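Local structure of Serine/threonine-protein kinase-like protein ACR4 (Arabidopsis thaliana, 7A0J) at residues K230-L234 against G245-H251; A266-F272 against P293-G297. The protein acts as a plasma-membrane receptor serine/threonine kinase that, paired with the CLE40 peptide, controls formative cell divisions in root meristems, this chain being its propeller-shaped ectodomain. One frame throughout, in Å; residues are numbered along the deposited sequence.

How the interactions relate
Both contacts lie in the last part of the beta-propeller ectodomain, one after the other along the chain, neither nested nor crossed. Interaction 1 comes first: 230-234 enters the sixth repeat and pairs with 245-251 at the outer end of a hairpin, closing that hairpin with ten residues between the segments. The chain then runs through strand 253-257 to the loop 266-272, which interaction 2 sets against 293-297, enclosing strands 274-277 and 281-285 and so tying the sixth repeat to the seventh. The two contacts touch directly: His251 ND1 lies 3.0 Å from Phe272 O, a probable hydrogen bond, and the methyl Ile246 CG2 packs on the same oxygen.

Interaction 1: K230-L234 against G245-H251; sequences KEPLL and GIKRYDH
Gly245 opens 245-251 in extended conformation, antiparallel to 230-234 at the open end of a beta hairpin; there Glu231 to Leu233 are extended (Leu233 -111/143°) and the chain turns a corner at Leu234 (-88/-39°). Gly245 CA lies 4.2 Å from Leu233 CD1; a CB modelled here would clash with that methyl. Leu234 N donates to Ile246 O at 2.8 Å, and Leu233 CA makes a CA-H...O contact with the same Ile246 O at 3.3 Å. Lys247 faces Leu233 as an antiparallel non-hydrogen-bonded pair, CA to CA 4.4 Å, the two side chains diverging. The lysine, m at chi1 and t at chi2 to chi4, brings NZ to 3.8 Å from Glu231 OE1, a long salt bridge. At Arg248 the strand ends (-67/-36°). Its N donates to Pro232 O at 3.0 Å, while Pro232 CB lies over one face of the guanidinium, 3.6 Å from Arg248 NH2; Leu234 CG packs 3.6 Å from Arg248 CA. Water 1 donates to Pro232 O (2.8 Å) and accepts from Tyr249 N (3.0 Å), linking 230-234 to the turn. His251 has positive phi (56/22°), and a weak hydrogen bond from His251 N to Lys247 O (2.9 Å) closes the turn. With Leu234 in the mt rotamer, its CD1 sits over one face of the imidazole, 3.2 Å from His251 NE2. In the sixth propeller repeat, strand 242-247 runs between 233-238 and 253-257; Leu233 reaches Trp256 on the latter, Arg248 NH1 hydrogen-bonds to Leu198 O of the preceding repeat, and His251 ND1 to Phe272 O on the opening of the next.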
ATOM      1  N   LYS A 230      17.286  10.767   9.239  1.00 61.89           N
ATOM      2  CA  LYS A 230      16.961  12.154   9.674  1.00 63.11           C
ATOM      3  C   LYS A 230      16.640  13.023   8.450  1.00 62.04           C
ATOM      4  O   LYS A 230      15.975  14.062   8.627  1.00 62.70           O
ATOM      5  CB  LYS A 230      18.130  12.751  10.464  1.00 66.76           C
ATOM      6  N   GLU A 231      17.087  12.606   7.259  1.00 60.53           N
ATOM      7  CA  GLU A 231      16.973  13.380   5.993  1.00 60.07           C
ATOM      8  C   GLU A 231      15.507  13.462   5.575  1.00 57.25           C
ATOM      9  O   GLU A 231      14.735  12.543   5.844  1.00 54.78           O
ATOM     10  CB  GLU A 231      17.800  12.730   4.879  1.00 59.83           C
ATOM     11  CG  GLU A 231      19.298  12.723   5.140  1.00 62.66           C
ATOM     12  CD  GLU A 231      19.818  11.584   6.003  1.00 62.87           C
ATOM     13  OE1 GLU A 231      19.178  10.516   6.031  1.00 60.77           O
ATOM     14  OE2 GLU A 231      20.867  11.772   6.651  1.00 66.05           O
ATOM     15  N   PRO A 232      15.076  14.557   4.906  1.00 57.36           N
ATOM     16  CA  PRO A 232      13.729  14.629   4.334  1.00 55.35           C
ATOM     17  C   PRO A 232      13.478  13.488   3.336  1.00 52.38           C
ATOM     18  O   PRO A 232      14.353  13.223   2.531  1.00 52.22           O
ATOM     19  CB  PRO A 232      13.698  15.986   3.611  1.00 57.58           C
ATOM     20  CG  PRO A 232      14.799  16.796   4.265  1.00 60.72           C
ATOM     21  CD  PRO A 232      15.853  15.783   4.664  1.00 60.34           C
ATOM     22  N   LEU A 233      12.311  12.840   3.423  1.00 50.12           N
ATOM     23  CA  LEU A 233      11.892  11.733   2.519  1.00 47.91           C
ATOM     24  C   LEU A 233      10.733  12.202   1.631  1.00 47.53           C
ATOM     25  O   LEU A 233       9.886  12.970   2.127  1.00 48.23           O
ATOM     26  CB  LEU A 233      11.473  10.518   3.356  1.00 46.26           C
ATOM     27  CG  LEU A 233      12.554   9.895   4.240  1.00 46.77           C
ATOM     28  CD1 LEU A 233      12.114   8.522   4.727  1.00 45.38           C
ATOM     29  CD2 LEU A 233      13.885   9.789   3.511  1.00 47.59           C
ATOM     30  N   LEU A 234      10.710  11.749   0.372  1.00 47.00           N
ATOM     31  CA  LEU A 234       9.607  11.984  -0.602  1.00 46.82           C
ATOM     32  C   LEU A 234       8.550  10.885  -0.455  1.00 44.54           C
ATOM     33  O   LEU A 234       7.352  11.203  -0.561  1.00 44.91           O
ATOM     34  CB  LEU A 234      10.170  11.993  -2.027  1.00 47.92           C
ATOM     35  CG  LEU A 234      10.894  13.270  -2.448  1.00 50.75           C
ATOM     36  CD1 LEU A 234      11.678  13.043  -3.733  1.00 51.64           C
ATOM     37  CD2 LEU A 234       9.920  14.428  -2.615  1.00 52.34           C
ATOM     38  N   GLY A 245      12.583   4.143   2.260  1.00 40.31           N
ATOM     39  CA  GLY A 245      12.160   5.477   1.802  1.00 40.15           C
ATOM     40  C   GLY A 245      13.062   6.005   0.706  1.00 40.98           C
ATOM     41  O   GLY A 245      14.176   5.469   0.537  1.00 41.65           O
ATOM     42  N   ILE A 246      12.579   7.009  -0.027  1.00 41.29           N
ATOM     43  CA  ILE A 246      13.354   7.777  -1.043  1.00 42.70           C
ATOM     44  C   ILE A 246      13.712   9.132  -0.421  1.00 44.16           C
ATOM     45  O   ILE A 246      12.778   9.856  -0.033  1.00 43.79           O
ATOM     46  CB  ILE A 246      12.543   7.917  -2.348  1.00 42.49           C
ATOM     47  CG1 ILE A 246      12.240   6.547  -2.964  1.00 41.58           C
ATOM     48  CG2 ILE A 246      13.247   8.838  -3.334  1.00 44.17           C
ATOM     49  CD1 ILE A 246      11.306   6.591  -4.155  1.00 41.67           C
ATOM     50  N   LYS A 247      15.009   9.439  -0.310  1.00 46.13           N
ATOM     51  CA  LYS A 247      15.525  10.744   0.188  1.00 48.53           C
ATOM     52  C   LYS A 247      15.204  11.824  -0.850  1.00 49.73           C
ATOM     53  O   LYS A 247      15.392  11.557  -2.047  1.00 49.69           O
ATOM     54  CB  LYS A 247      17.035  10.674   0.440  1.00 50.45           C
ATOM     55  CG  LYS A 247      17.473   9.712   1.535  1.00 50.34           C
ATOM     56  CD  LYS A 247      18.972   9.710   1.751  1.00 52.84           C
ATOM     57  CE  LYS A 247      19.423   8.740   2.821  1.00 53.22           C
ATOM     58  NZ  LYS A 247      20.879   8.854   3.077  1.00 56.13           N
ATOM     59  N   ARG A 248      14.743  12.995  -0.406  1.00 51.37           N
ATOM     60  CA  ARG A 248      14.243  14.080  -1.292  1.00 53.27           C
ATOM     61  C   ARG A 248      15.382  14.658  -2.138  1.00 55.63           C
ATOM     62  O   ARG A 248      15.119  15.010  -3.307  1.00 56.49           O
ATOM     63  CB  ARG A 248      13.580  15.192  -0.474  1.00 54.96           C
ATOM     64  CG  ARG A 248      12.919  16.268  -1.326  1.00 56.98           C
ATOM     65  CD  ARG A 248      11.962  17.118  -0.517  1.00 58.12           C
ATOM     66  NE  ARG A 248      12.666  17.958   0.442  1.00 60.67           N
ATOM     67  CZ  ARG A 248      12.110  18.538   1.502  1.00 61.81           C
ATOM     68  NH1 ARG A 248      10.824  18.366   1.764  1.00 60.52           N
ATOM     69  NH2 ARG A 248      12.848  19.283   2.306  1.00 64.36           N
ATOM     70  N   TYR A 249      16.592  14.754  -1.578  1.00 56.93           N
ATOM     71  CA  TYR A 249      17.734  15.478  -2.195  1.00 59.75           C
ATOM     72  C   TYR A 249      18.265  14.705  -3.409  1.00 59.13           C
ATOM     73  O   TYR A 249      18.387  15.325  -4.484  1.00 60.89           O
ATOM     74  CB  TYR A 249      18.842  15.748  -1.172  1.00 61.73           C
ATOM     75  CG  TYR A 249      19.697  16.939  -1.522  1.00 65.56           C
ATOM     76  CD1 TYR A 249      19.249  18.227  -1.280  1.00 67.71           C
ATOM     77  CD2 TYR A 249      20.936  16.785  -2.125  1.00 67.33           C
ATOM     78  CE1 TYR A 249      20.016  19.333  -1.608  1.00 71.54           C
ATOM     79  CE2 TYR A 249      21.715  17.880  -2.460  1.00 70.94           C
ATOM     80  CZ  TYR A 249      21.254  19.160  -2.200  1.00 73.18           C
ATOM     81  OH  TYR A 249      22.007  20.251  -2.523  1.00 77.19           O
ATOM     82  N   ASP A 250      18.575  13.411  -3.247  1.00 56.82           N
ATOM     83  CA  ASP A 250      19.286  12.595  -4.272  1.00 56.71           C
ATOM     84  C   ASP A 250      18.412  11.432  -4.774  1.00 53.91           C
ATOM     85  O   ASP A 250      18.919  10.642  -5.592  1.00 53.81           O
ATOM     86  CB  ASP A 250      20.636  12.102  -3.739  1.00 57.75           C
ATOM     87  CG  ASP A 250      20.557  11.198  -2.519  1.00 56.12           C
ATOM     88  OD1 ASP A 250      19.441  11.000  -1.999  1.00 54.21           O
ATOM     89  OD2 ASP A 250      21.618  10.698  -2.096  1.00 57.15           O
ATOM     90  N   HIS A 251      17.156  11.326  -4.320  1.00 51.90           N
ATOM     91  CA  HIS A 251      16.181  10.273  -4.723  1.00 49.79           C
ATOM     92  C   HIS A 251      16.747   8.866  -4.468  1.00 48.72           C
ATOM     93  O   HIS A 251      16.240   7.907  -5.090  1.00 47.87           O
ATOM     94  CB  HIS A 251      15.758  10.461  -6.190  1.00 50.52           C
ATOM     95  CG  HIS A 251      14.603  11.387  -6.373  1.00 51.00           C
ATOM     96  ND1 HIS A 251      13.352  10.940  -6.760  1.00 49.83           N
ATOM     97  CD2 HIS A 251      14.496  12.726  -6.222  1.00 52.66           C
ATOM     98  CE1 HIS A 251      12.529  11.965  -6.845  1.00 50.75           C
ATOM     99  NE2 HIS A 251      13.206  13.073  -6.519  1.00 52.52           N
TER
HETATM  100  O   HOH W   1      16.717  14.223   1.396  1.00 49.85           O

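Interaction 2: A266-F272 against P293-G297; sequences APTGIGF and PVCWG
Side-chain packing between a loop and a strand joins successive repeats of the beta-propeller here: 266-272, the loop leaving the sixth repeat for the seventh, lies against 293-297, whose residues 294-297 form an edge strand of the seventh repeat's three-stranded sheet. The segments form no backbone ladder; their closest CA pair, Ala266 and Trp296, is 7.1 Å apart. Ala266 and Pro267 are extended, Thr268 and Gly269 turn the chain (-94/-40° and -84/0°), and Ile270 to Phe272 return extended, giving a curved loop whose two limbs both meet the strand. Along the strand, Val294 and Trp296 point toward the loop, whereas Cys295 points away and forms a disulfide with Cys283 on the adjacent strand. Trp296, chi1 68° (p) and chi2 93°, lays its indole face against the first limb in two CH-pi contacts: Ala266 CA stands 4.1 Å from the five-membered ring centroid, and Pro267 CD 3.5 Å from that of the six-membered ring, almost along its normal. From the returning limb, Phe272 (chi1 -59° (m), chi2 -72°) approaches as a strongly slid pair, ring planes at 26° and centroids 5.8 Å apart, Phe272 CZ to Trp296 CZ3 3.9 Å. Val294, with chi1 at -178° (t), puts CG1 at the edge of the Phe272 ring, 4.1 Å from Phe272 CZ. Leu286 adds apolar cover to Ile270, Phe272 and Val294, while Ala253 and Cys255 of strand 253-257 touch Trp296. Last comes the terminal methyl of Ile270, an mt rotamer: Ile270 CD1 rests 4.3 Å from Val294 CG1.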
ATOM      1  N   ALA A 266      20.078  -1.705   0.787  1.00 73.37           N
ATOM      2  CA  ALA A 266      19.469  -1.037  -0.389  1.00 69.67           C
ATOM      3  C   ALA A 266      20.553  -0.688  -1.406  1.00 70.55           C
ATOM      4  O   ALA A 266      21.696  -0.436  -1.029  1.00 73.64           O
ATOM      5  CB  ALA A 266      18.722   0.200   0.049  1.00 68.38           C
ATOM      6  N   PRO A 267      20.233  -0.660  -2.721  1.00 68.23           N
ATOM      7  CA  PRO A 267      21.172  -0.166  -3.728  1.00 69.56           C
ATOM      8  C   PRO A 267      21.329   1.358  -3.597  1.00 69.98           C
ATOM      9  O   PRO A 267      20.326   2.037  -3.487  1.00 68.20           O
ATOM     10  CB  PRO A 267      20.526  -0.579  -5.057  1.00 67.39           C
ATOM     11  CG  PRO A 267      19.044  -0.630  -4.749  1.00 64.61           C
ATOM     12  CD  PRO A 267      18.956  -1.095  -3.309  1.00 65.20           C
ATOM     13  N   THR A 268      22.573   1.845  -3.615  1.00 73.04           N
ATOM     14  CA  THR A 268      22.962   3.214  -3.176  1.00 74.85           C
ATOM     15  C   THR A 268      23.003   4.187  -4.363  1.00 74.55           C
ATOM     16  O   THR A 268      22.566   5.343  -4.182  1.00 74.86           O
ATOM     17  CB  THR A 268      24.309   3.180  -2.443  1.00 79.08           C
ATOM     18  OG1 THR A 268      25.294   2.648  -3.330  1.00 80.91           O
ATOM     19  CG2 THR A 268      24.266   2.351  -1.178  1.00 80.32           C
ATOM     20  N   GLY A 269      23.508   3.745  -5.520  1.00 74.40           N
ATOM     21  CA  GLY A 269      23.841   4.616  -6.667  1.00 75.00           C
ATOM     22  C   GLY A 269      22.649   4.924  -7.562  1.00 72.06           C
ATOM     23  O   GLY A 269      22.847   5.657  -8.552  1.00 73.71           O
ATOM     24  N   ILE A 270      21.461   4.403  -7.238  1.00 68.37           N
ATOM     25  CA  ILE A 270      20.230   4.508  -8.081  1.00 65.99           C
ATOM     26  C   ILE A 270      19.350   5.646  -7.557  1.00 64.73           C
ATOM     27  O   ILE A 270      19.318   5.851  -6.329  1.00 64.88           O
ATOM     28  CB  ILE A 270      19.456   3.174  -8.101  1.00 63.73           C
ATOM     29  CG1 ILE A 270      20.360   1.987  -8.445  1.00 64.77           C
ATOM     30  CG2 ILE A 270      18.260   3.262  -9.039  1.00 62.78           C
ATOM     31  CD1 ILE A 270      19.703   0.643  -8.242  1.00 63.08           C
ATOM     32  N   GLY A 271      18.650   6.337  -8.463  1.00 64.03           N
ATOM     33  CA  GLY A 271      17.596   7.317  -8.139  1.00 63.06           C
ATOM     34  C   GLY A 271      16.232   6.834  -8.601  1.00 60.47           C
ATOM     35  O   GLY A 271      15.936   6.962  -9.804  1.00 61.48           O
ATOM     36  N   PHE A 272      15.436   6.286  -7.677  1.00 57.63           N
ATOM     37  CA  PHE A 272      14.042   5.825  -7.910  1.00 55.67           C
ATOM     38  C   PHE A 272      13.087   7.014  -7.774  1.00 56.24           C
ATOM     39  O   PHE A 272      13.416   7.957  -7.025  1.00 57.21           O
ATOM     40  CB  PHE A 272      13.655   4.734  -6.908  1.00 53.38           C
ATOM     41  CG  PHE A 272      14.521   3.500  -6.933  1.00 52.96           C
ATOM     42  CD1 PHE A 272      14.450   2.602  -7.987  1.00 52.89           C
ATOM     43  CD2 PHE A 272      15.394   3.226  -5.891  1.00 53.23           C
ATOM     44  CE1 PHE A 272      15.237   1.461  -8.002  1.00 52.90           C
ATOM     45  CE2 PHE A 272      16.181   2.085  -5.908  1.00 53.48           C
ATOM     46  CZ  PHE A 272      16.100   1.205  -6.962  1.00 53.20           C
ATOM     47  N   PRO A 293      11.139  -5.366 -12.788  1.00 53.81           N
ATOM     48  CA  PRO A 293      11.453  -4.373 -11.758  1.00 51.66           C
ATOM     49  C   PRO A 293      12.799  -4.604 -11.054  1.00 51.01           C
ATOM     50  O   PRO A 293      13.262  -5.732 -11.010  1.00 51.71           O
ATOM     51  CB  PRO A 293      10.287  -4.533 -10.772  1.00 49.87           C
ATOM     52  CG  PRO A 293       9.906  -5.993 -10.889  1.00 50.71           C
ATOM     53  CD  PRO A 293      10.132  -6.343 -12.345  1.00 53.35           C
ATOM     54  N   VAL A 294      13.384  -3.526 -10.524  1.00 50.09           N
ATOM     55  CA  VAL A 294      14.620  -3.553  -9.684  1.00 50.05           C
ATOM     56  C   VAL A 294      14.195  -3.838  -8.239  1.00 48.41           C
ATOM     57  O   VAL A 294      13.620  -2.933  -7.607  1.00 47.15           O
ATOM     58  CB  VAL A 294      15.416  -2.238  -9.792  1.00 50.60           C
ATOM     59  CG1 VAL A 294      16.703  -2.295  -8.983  1.00 51.39           C
ATOM     60  CG2 VAL A 294      15.709  -1.867 -11.238  1.00 52.57           C
ATOM     61  N   CYS A 295      14.457  -5.052  -7.747  1.00 48.84           N
ATOM     62  CA  CYS A 295      14.014  -5.537  -6.413  1.00 48.18           C
ATOM     63  C   CYS A 295      15.196  -6.129  -5.644  1.00 50.30           C
ATOM     64  O   CYS A 295      16.118  -6.668  -6.286  1.00 52.26           O
ATOM     65  CB  CYS A 295      12.908  -6.577  -6.539  1.00 47.70           C
ATOM     66  SG  CYS A 295      11.522  -6.018  -7.559  1.00 46.42           S
ATOM     67  N   TRP A 296      15.150  -6.022  -4.315  1.00 50.65           N
ATOM     68  CA  TRP A 296      16.176  -6.547  -3.377  1.00 53.50           C
ATOM     69  C   TRP A 296      15.497  -7.081  -2.114  1.00 54.10           C
ATOM     70  O   TRP A 296      14.460  -6.514  -1.711  1.00 52.04           O
ATOM     71  CB  TRP A 296      17.230  -5.471  -3.080  1.00 54.61           C
ATOM     72  CG  TRP A 296      16.732  -4.303  -2.286  1.00 53.44           C
ATOM     73  CD1 TRP A 296      16.775  -4.140  -0.932  1.00 54.78           C
ATOM     74  CD2 TRP A 296      16.130  -3.107  -2.813  1.00 51.35           C
ATOM     75  NE1 TRP A 296      16.233  -2.932  -0.581  1.00 53.53           N
ATOM     76  CE2 TRP A 296      15.831  -2.275  -1.714  1.00 51.38           C
ATOM     77  CE3 TRP A 296      15.808  -2.663  -4.102  1.00 50.12           C
ATOM     78  CZ2 TRP A 296      15.228  -1.027  -1.868  1.00 50.05           C
ATOM     79  CZ3 TRP A 296      15.212  -1.429  -4.253  1.00 49.01           C
ATOM     80  CH2 TRP A 296      14.927  -0.624  -3.150  1.00 48.92           C
ATOM     81  N   GLY A 297      16.049  -8.159  -1.548  1.00 57.39           N
ATOM     82  CA  GLY A 297      15.545  -8.818  -0.330  1.00 59.27           C
ATOM     83  C   GLY A 297      16.208  -8.255   0.913  1.00 62.02           C
ATOM     84  O   GLY A 297      17.393  -7.875   0.827  1.00 63.88           O
TER